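Local coordinates for protein type-2Ba cytolytic delta-endotoxin (Bacillus thuringiensis serovar israelensis, PDB 2RCI) that probably kills fly and mosquito larvae by forming pores in the membranes of their midgut epithelial cells, at residues Thr109-Glu114 with Leu170-Lys175; Val162-Gln167 with Asp176-Glu181. All coordinates share one frame; numbering follows the deposited sequence.

Contact 1: residues Thr109-Glu114 with Leu170-Lys175; sequences TFTNLE and LFITIK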
loop_
_atom_site.group_PDB
_atom_site.type_symbol
_atom_site.label_atom_id
_atom_site.label_comp_id
_atom_site.label_asym_id
_atom_site.label_seq_id
_atom_site.Cartn_x
_atom_site.Cartn_y
_atom_site.Cartn_z
ATOM N N THR A 109 -1.583 8.675 0.339
ATOM C CA THR A 109 -2.600 7.892 -0.387
ATOM C C THR A 109 -3.880 8.741 -0.521
ATOM O O THR A 109 -4.630 8.590 -1.479
ATOM C CB THR A 109 -2.908 6.590 0.380
ATOM O OG1 THR A 109 -1.741 5.749 0.392
ATOM C CG2 THR A 109 -4.128 5.809 -0.225
ATOM N N PHE A 110 -4.074 9.658 0.436
ATOM C CA PHE A 110 -5.327 10.430 0.570
ATOM C C PHE A 110 -5.131 11.936 0.404
ATOM O O PHE A 110 -6.108 12.675 0.135
ATOM C CB PHE A 110 -5.975 10.160 1.934
ATOM C CG PHE A 110 -6.347 8.739 2.144
ATOM C CD1 PHE A 110 -7.394 8.168 1.401
ATOM C CD2 PHE A 110 -5.620 7.936 3.040
ATOM C CE1 PHE A 110 -7.770 6.850 1.588
ATOM C CE2 PHE A 110 -5.977 6.555 3.226
ATOM C CZ PHE A 110 -7.069 6.027 2.506
ATOM N N THR A 111 -3.900 12.406 0.623
ATOM C CA THR A 111 -3.586 13.855 0.607
ATOM C C THR A 111 -2.319 14.096 -0.234
ATOM O O THR A 111 -1.693 13.147 -0.695
ATOM C CB THR A 111 -3.402 14.464 2.063
ATOM O OG1 THR A 111 -2.236 13.910 2.687
ATOM C CG2 THR A 111 -4.661 14.242 2.962
ATOM N N ASN A 112 -1.943 15.368 -0.412
ATOM C CA ASN A 112 -0.880 15.736 -1.320
ATOM C C ASN A 112 -1.100 15.083 -2.697
ATOM O O ASN A 112 -0.144 14.640 -3.313
ATOM C CB ASN A 112 0.478 15.293 -0.779
ATOM C CG ASN A 112 0.833 15.948 0.527
ATOM O OD1 ASN A 112 0.725 17.169 0.670
ATOM N ND2 ASN A 112 1.286 15.140 1.496
ATOM N N LEU A 113 -2.354 14.994 -3.132
ATOM C CA LEU A 113 -2.670 14.297 -4.378
ATOM C C LEU A 113 -2.309 15.161 -5.587
ATOM O O LEU A 113 -1.982 14.632 -6.645
ATOM C CB LEU A 113 -4.153 13.867 -4.433
ATOM C CG LEU A 113 -4.580 12.810 -3.408
ATOM C CD1 LEU A 113 -6.070 12.493 -3.572
ATOM C CD2 LEU A 113 -3.717 11.570 -3.637
ATOM N N GLU A 114 -2.362 16.490 -5.425
ATOM C CA GLU A 114 -2.058 17.393 -6.549
ATOM C C GLU A 114 -0.684 17.100 -7.214
ATOM O O GLU A 114 -0.652 16.844 -8.411
ATOM C CB GLU A 114 -2.257 18.860 -6.141
ATOM C CG GLU A 114 -2.058 19.874 -7.249
ATOM C CD GLU A 114 -0.714 20.544 -7.143
ATOM O OE1 GLU A 114 0.283 19.968 -7.618
ATOM O OE2 GLU A 114 -0.651 21.651 -6.566
ATOM N N LEU A 170 -7.870 17.175 -4.813
ATOM C CA LEU A 170 -6.449 17.412 -5.062
ATOM C C LEU A 170 -5.817 18.264 -3.957
ATOM O O LEU A 170 -4.586 18.314 -3.811
ATOM C CB LEU A 170 -6.247 18.092 -6.435
ATOM C CG LEU A 170 -6.476 17.201 -7.678
ATOM C CD1 LEU A 170 -6.156 18.012 -8.957
ATOM C CD2 LEU A 170 -5.641 15.924 -7.643
ATOM N N PHE A 171 -6.674 18.906 -3.174
ATOM C CA PHE A 171 -6.215 19.753 -2.068
ATOM C C PHE A 171 -6.742 19.359 -0.682
ATOM O O PHE A 171 -6.574 20.111 0.302
ATOM C CB PHE A 171 -6.528 21.212 -2.389
ATOM C CG PHE A 171 -5.712 21.741 -3.523
ATOM C CD1 PHE A 171 -4.464 22.301 -3.290
ATOM C CD2 PHE A 171 -6.153 21.598 -4.839
ATOM C CE1 PHE A 171 -3.667 22.756 -4.362
ATOM C CE2 PHE A 171 -5.364 22.055 -5.920
ATOM C CZ PHE A 171 -4.124 22.634 -5.667
ATOM N N ILE A 172 -7.374 18.193 -0.597
ATOM C CA ILE A 172 -7.911 17.727 0.679
ATOM C C ILE A 172 -6.764 17.486 1.688
ATOM O O ILE A 172 -5.653 17.106 1.302
ATOM C CB ILE A 172 -8.802 16.462 0.521
ATOM C CG1 ILE A 172 -9.776 16.345 1.717
ATOM C CG2 ILE A 172 -7.972 15.203 0.350
ATOM C CD1 ILE A 172 -10.928 15.283 1.498
ATOM N N THR A 173 -7.036 17.772 2.957
ATOM C CA THR A 173 -6.008 17.681 4.017
ATOM C C THR A 173 -6.378 16.639 5.060
ATOM O O THR A 173 -7.501 16.111 5.079
ATOM C CB THR A 173 -5.761 19.052 4.753
ATOM O OG1 THR A 173 -6.840 19.329 5.655
ATOM C CG2 THR A 173 -5.591 20.226 3.732
ATOM N N ILE A 174 -5.436 16.357 5.963
ATOM C CA ILE A 174 -5.682 15.351 6.990
ATOM C C ILE A 174 -6.776 15.806 7.984
ATOM O O ILE A 174 -7.364 14.995 8.662
ATOM C CB ILE A 174 -4.383 14.941 7.730
ATOM C CG1 ILE A 174 -3.731 16.155 8.402
ATOM C CG2 ILE A 174 -3.395 14.290 6.782
ATOM C CD1 ILE A 174 -2.700 15.755 9.477
ATOM N N LYS A 175 -7.047 17.110 8.041
ATOM C CA LYS A 175 -8.087 17.650 8.925
ATOM C C LYS A 175 -9.492 17.721 8.311
ATOM O O LYS A 175 -10.470 18.009 9.025
ATOM C CB LYS A 175 -7.667 19.027 9.473
ATOM C CG LYS A 175 -6.339 19.062 10.163
ATOM C CD LYS A 175 -6.321 18.254 11.470
ATOM C CE LYS A 175 -4.921 18.293 12.102
ATOM N NZ LYS A 175 -4.458 19.681 12.468
HETATM O O HOH W 1 -3.252 17.968 0.486
HETATM O O HOH W 2 -4.978 15.965 -1.698
#

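Contact 2: residues Val162-Gln167 with Asp176-Glu181; sequences VDVQKQ and DSARYE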
loop_
_atom_site.group_PDB
_atom_site.type_symbol
_atom_site.label_atom_id
_atom_site.label_comp_id
_atom_site.label_asym_id
_atom_site.label_seq_id
_atom_site.Cartn_x
_atom_site.Cartn_y
_atom_site.Cartn_z
ATOM N N VAL A 162 -14.698 8.495 -2.975
ATOM C CA VAL A 162 -14.957 9.572 -2.002
ATOM C C VAL A 162 -15.948 10.581 -2.592
ATOM O O VAL A 162 -15.898 10.861 -3.795
ATOM C CB VAL A 162 -13.620 10.229 -1.564
ATOM C CG1 VAL A 162 -12.800 10.695 -2.761
ATOM C CG2 VAL A 162 -13.833 11.368 -0.538
ATOM N N ASP A 163 -16.834 11.117 -1.756
ATOM C CA ASP A 163 -17.890 12.030 -2.241
ATOM C C ASP A 163 -17.414 13.464 -2.443
ATOM O O ASP A 163 -18.092 14.423 -2.038
ATOM C CB ASP A 163 -19.133 11.964 -1.342
ATOM C CG ASP A 163 -18.898 12.542 0.071
ATOM O OD1 ASP A 163 -17.740 12.574 0.546
ATOM O OD2 ASP A 163 -19.891 12.938 0.723
ATOM N N VAL A 164 -16.259 13.616 -3.087
ATOM C CA VAL A 164 -15.617 14.921 -3.277
ATOM C C VAL A 164 -15.218 15.036 -4.740
ATOM O O VAL A 164 -14.629 14.108 -5.278
ATOM C CB VAL A 164 -14.345 15.057 -2.403
ATOM C CG1 VAL A 164 -13.635 16.359 -2.676
ATOM C CG2 VAL A 164 -14.703 14.969 -0.915
ATOM N N GLN A 165 -15.514 16.155 -5.400
ATOM C CA GLN A 165 -15.109 16.219 -6.795
ATOM C C GLN A 165 -13.584 16.439 -6.917
ATOM O O GLN A 165 -12.937 16.975 -5.986
ATOM C CB GLN A 165 -16.077 17.063 -7.659
ATOM C CG GLN A 165 -15.639 18.336 -8.226
ATOM C CD GLN A 165 -14.708 18.168 -9.382
ATOM O OE1 GLN A 165 -14.876 17.306 -10.270
ATOM N NE2 GLN A 165 -13.700 18.990 -9.385
ATOM N N LYS A 166 -13.001 15.896 -7.982
ATOM C CA LYS A 166 -11.525 15.794 -8.085
ATOM C C LYS A 166 -10.737 17.068 -7.768
ATOM O O LYS A 166 -9.725 17.013 -7.060
ATOM C CB LYS A 166 -11.124 15.306 -9.470
ATOM C CG LYS A 166 -9.678 14.788 -9.567
ATOM C CD LYS A 166 -9.188 14.848 -11.014
ATOM C CE LYS A 166 -7.926 14.030 -11.230
ATOM N NZ LYS A 166 -7.242 14.440 -12.515
ATOM N N GLN A 167 -11.176 18.207 -8.317
ATOM C CA GLN A 167 -10.466 19.470 -8.116
ATOM C C GLN A 167 -10.268 19.845 -6.659
ATOM O O GLN A 167 -9.224 20.404 -6.307
ATOM C CB GLN A 167 -11.145 20.631 -8.862
ATOM C CG GLN A 167 -11.094 20.518 -10.391
ATOM C CD GLN A 167 -9.712 20.225 -10.953
ATOM O OE1 GLN A 167 -9.514 19.224 -11.652
ATOM N NE2 GLN A 167 -8.750 21.094 -10.660
ATOM N N ASP A 176 -9.604 17.424 7.019
ATOM C CA ASP A 176 -10.884 17.436 6.332
ATOM C C ASP A 176 -11.602 16.113 6.549
ATOM O O ASP A 176 -10.964 15.106 6.871
ATOM C CB ASP A 176 -10.699 17.675 4.834
ATOM C CG ASP A 176 -10.221 19.077 4.509
ATOM O OD1 ASP A 176 -10.783 20.059 5.050
ATOM O OD2 ASP A 176 -9.291 19.196 3.690
ATOM N N SER A 177 -12.918 16.132 6.375
ATOM C CA SER A 177 -13.746 14.939 6.454
ATOM C C SER A 177 -14.502 14.774 5.138
ATOM O O SER A 177 -14.830 15.760 4.459
ATOM C CB SER A 177 -14.755 15.025 7.606
ATOM O OG SER A 177 -14.123 15.086 8.885
ATOM N N ALA A 178 -14.780 13.529 4.795
ATOM C CA ALA A 178 -15.583 13.226 3.635
ATOM C C ALA A 178 -16.089 11.813 3.788
ATOM O O ALA A 178 -15.696 11.084 4.717
ATOM C CB ALA A 178 -14.762 13.373 2.335
ATOM N N ARG A 179 -16.960 11.416 2.865
ATOM C CA ARG A 179 -17.527 10.093 2.923
ATOM C C ARG A 179 -16.643 9.215 2.047
ATOM O O ARG A 179 -16.566 9.412 0.814
ATOM C CB ARG A 179 -18.985 10.072 2.452
ATOM C CG ARG A 179 -19.611 8.698 2.601
ATOM C CD ARG A 179 -21.116 8.714 2.336
ATOM N NE ARG A 179 -21.574 7.340 2.211
ATOM C CZ ARG A 179 -21.920 6.567 3.231
ATOM N NH1 ARG A 179 -21.896 7.037 4.479
ATOM N NH2 ARG A 179 -22.302 5.317 2.993
ATOM N N TYR A 180 -15.931 8.318 2.725
ATOM C CA TYR A 180 -14.974 7.398 2.099
ATOM C C TYR A 180 -15.462 5.986 2.069
ATOM O O TYR A 180 -15.986 5.455 3.076
ATOM C CB TYR A 180 -13.611 7.398 2.817
ATOM C CG TYR A 180 -12.715 8.541 2.417
ATOM C CD1 TYR A 180 -12.694 9.746 3.153
ATOM C CD2 TYR A 180 -11.889 8.437 1.306
ATOM C CE1 TYR A 180 -11.865 10.810 2.756
ATOM C CE2 TYR A 180 -11.054 9.468 0.921
ATOM C CZ TYR A 180 -11.050 10.656 1.650
ATOM O OH TYR A 180 -10.206 11.652 1.246
ATOM N N GLU A 181 -15.226 5.368 0.916
ATOM C CA GLU A 181 -15.331 3.940 0.767
ATOM C C GLU A 181 -13.953 3.422 0.328
ATOM O O GLU A 181 -13.484 3.745 -0.755
ATOM C CB GLU A 181 -16.383 3.611 -0.271
ATOM C CG GLU A 181 -16.719 2.148 -0.261
ATOM C CD GLU A 181 -17.703 1.766 -1.342
ATOM O OE1 GLU A 181 -18.482 2.655 -1.812
ATOM O OE2 GLU A 181 -17.665 0.574 -1.719
#

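Contact 1: residues Thr109-Glu114 with Leu170-Lys175
Leu170, Glu114 and Thr111 have the most surface buried here. Leu170 packs on Leu113 and Glu114. Its CD2 methyl lies 4.1 Å from Leu113 CB and touches the backbone between Leu113 and Glu114. Its CB faces Glu114 CB. Its carbonyl accepts one weak hydrogen bond, Glu114 N to Leu170 O at 3.3 Å, bent to 131° at the hydrogen. Glu114 CG is anti to its own backbone N, chi1 -176°, and the chain then bends at chi2. This runs the side chain alongside Phe171, both pointing the same way. The carboxylate oxygen OE2 of Glu114 comes within 3.7 Å of Phe171 CZ, at an oblique angle to the ring. Carboxylate and ring planes are turned 65° apart.

The contact lies at one end of the alpha/beta toxin fold, in which helix layers enclose a beta-sheet. It joins the end of helix 96-110 and the residues after it to the loop that leads from helix 166-169 to strand 177-192.

Thr111 holds the other end. Its CG2 methyl is anti to the carbonyl carbon and rests on the backbone of Ile172 and Thr173, with Thr111 CG2 3.5 Å from Ile172 O. It also meets the CG2 methyl of Ile174. Thr111 OG1 makes a hydrogen bond with the carbonyl oxygen of Thr107, back in the helix. Between the two ends, two waters bridge the backbones. One water accepts from Asn112 N and donates to Ile172 O at 2.7 Å. A second accepts from Leu113 N and donates to the same oxygen by a longer bond. Beside them, Ile172 CG2 packs tightly on the carbonyl oxygen of Phe110, with 3.1 Å between Ile172 CG2 and Phe110 O.

Contact 2: residues Val162-Gln167 with Asp176-Glu181
Two hydrogen bonds tie Asp163 to the backbone of Arg179. The shorter runs from Arg179 N to Asp163 OD1, 2.7 Å long and fairly straight at 159°. The N-H meets this oxygen from above the carboxylate plane, 42° out of it. The second runs from Asp163 N to Arg179 O at 3.1 Å and lies in the carbonyl plane. Asp163 therefore engages both polar backbone atoms of one residue, one through its side chain and one through its own backbone. Its CG sits in the crowded position between backbone N and carbonyl carbon, chi1 68°, which brings the carboxylate to the Arg179 N-H of strand 177-192. Arg179 meets Asp163 through its backbone and CB, not through its guanidinium. Its side chain extends from CG to NE and crosses Asp163 at about a right angle. Asp163 OD2 and Arg179 NE stay 6.0 Å apart, so any attraction between the charges is probably modest.

Asp163 is also the centre of an inverse gamma turn, closed by a weak bond from Val164 N to Val162 O. The turn takes the chain out of the sheet just after the antiparallel, non-hydrogen-bonded pair of Val162 and Tyr180. Beside that pair, Val162 CA makes a CA-H...O contact with Arg179 O, the oxygen that also accepts from Asp163 N. The Val162 CG2 methyl, anti to its backbone N, lies over one face of the Tyr180 ring, 3.7 Å from its centroid. This is a CH-pi contact. The same CG2 and Val164 CG2 both touch Ala178 CB.

Leu169 of helix 166-169 touches Val162, Val164 and Tyr180. Tyr180 also reaches Met77 of helix 74-89. Strand 150-162 thus ends against strand 177-192, which pairs in turn with strand 71-73 through Ala178 and Ile72.

The two contacts interlock along the chain, since loop 170-175 of contact 1 runs between the two segments of contact 2. Both thus involve the connection through helix 166-169 to strand 177-192. Contact 1 ties it to the exit of helix 96-110; contact 2 ties its two ends together. Both are partly buried, with centres 10 Å apart. They meet where Tyr180 packs on Phe110 and Ile172, with Tyr180 OH 3.7 Å from Ile172 CD1. Contact 2 is sheet chemistry, with two direct hydrogen bonds and a methyl over a ring. Contact 1 joins a helix exit to a loop and relies on water, one weak bond and apolar contacts. Exposed Phe171 and Arg179 mark their outer sides.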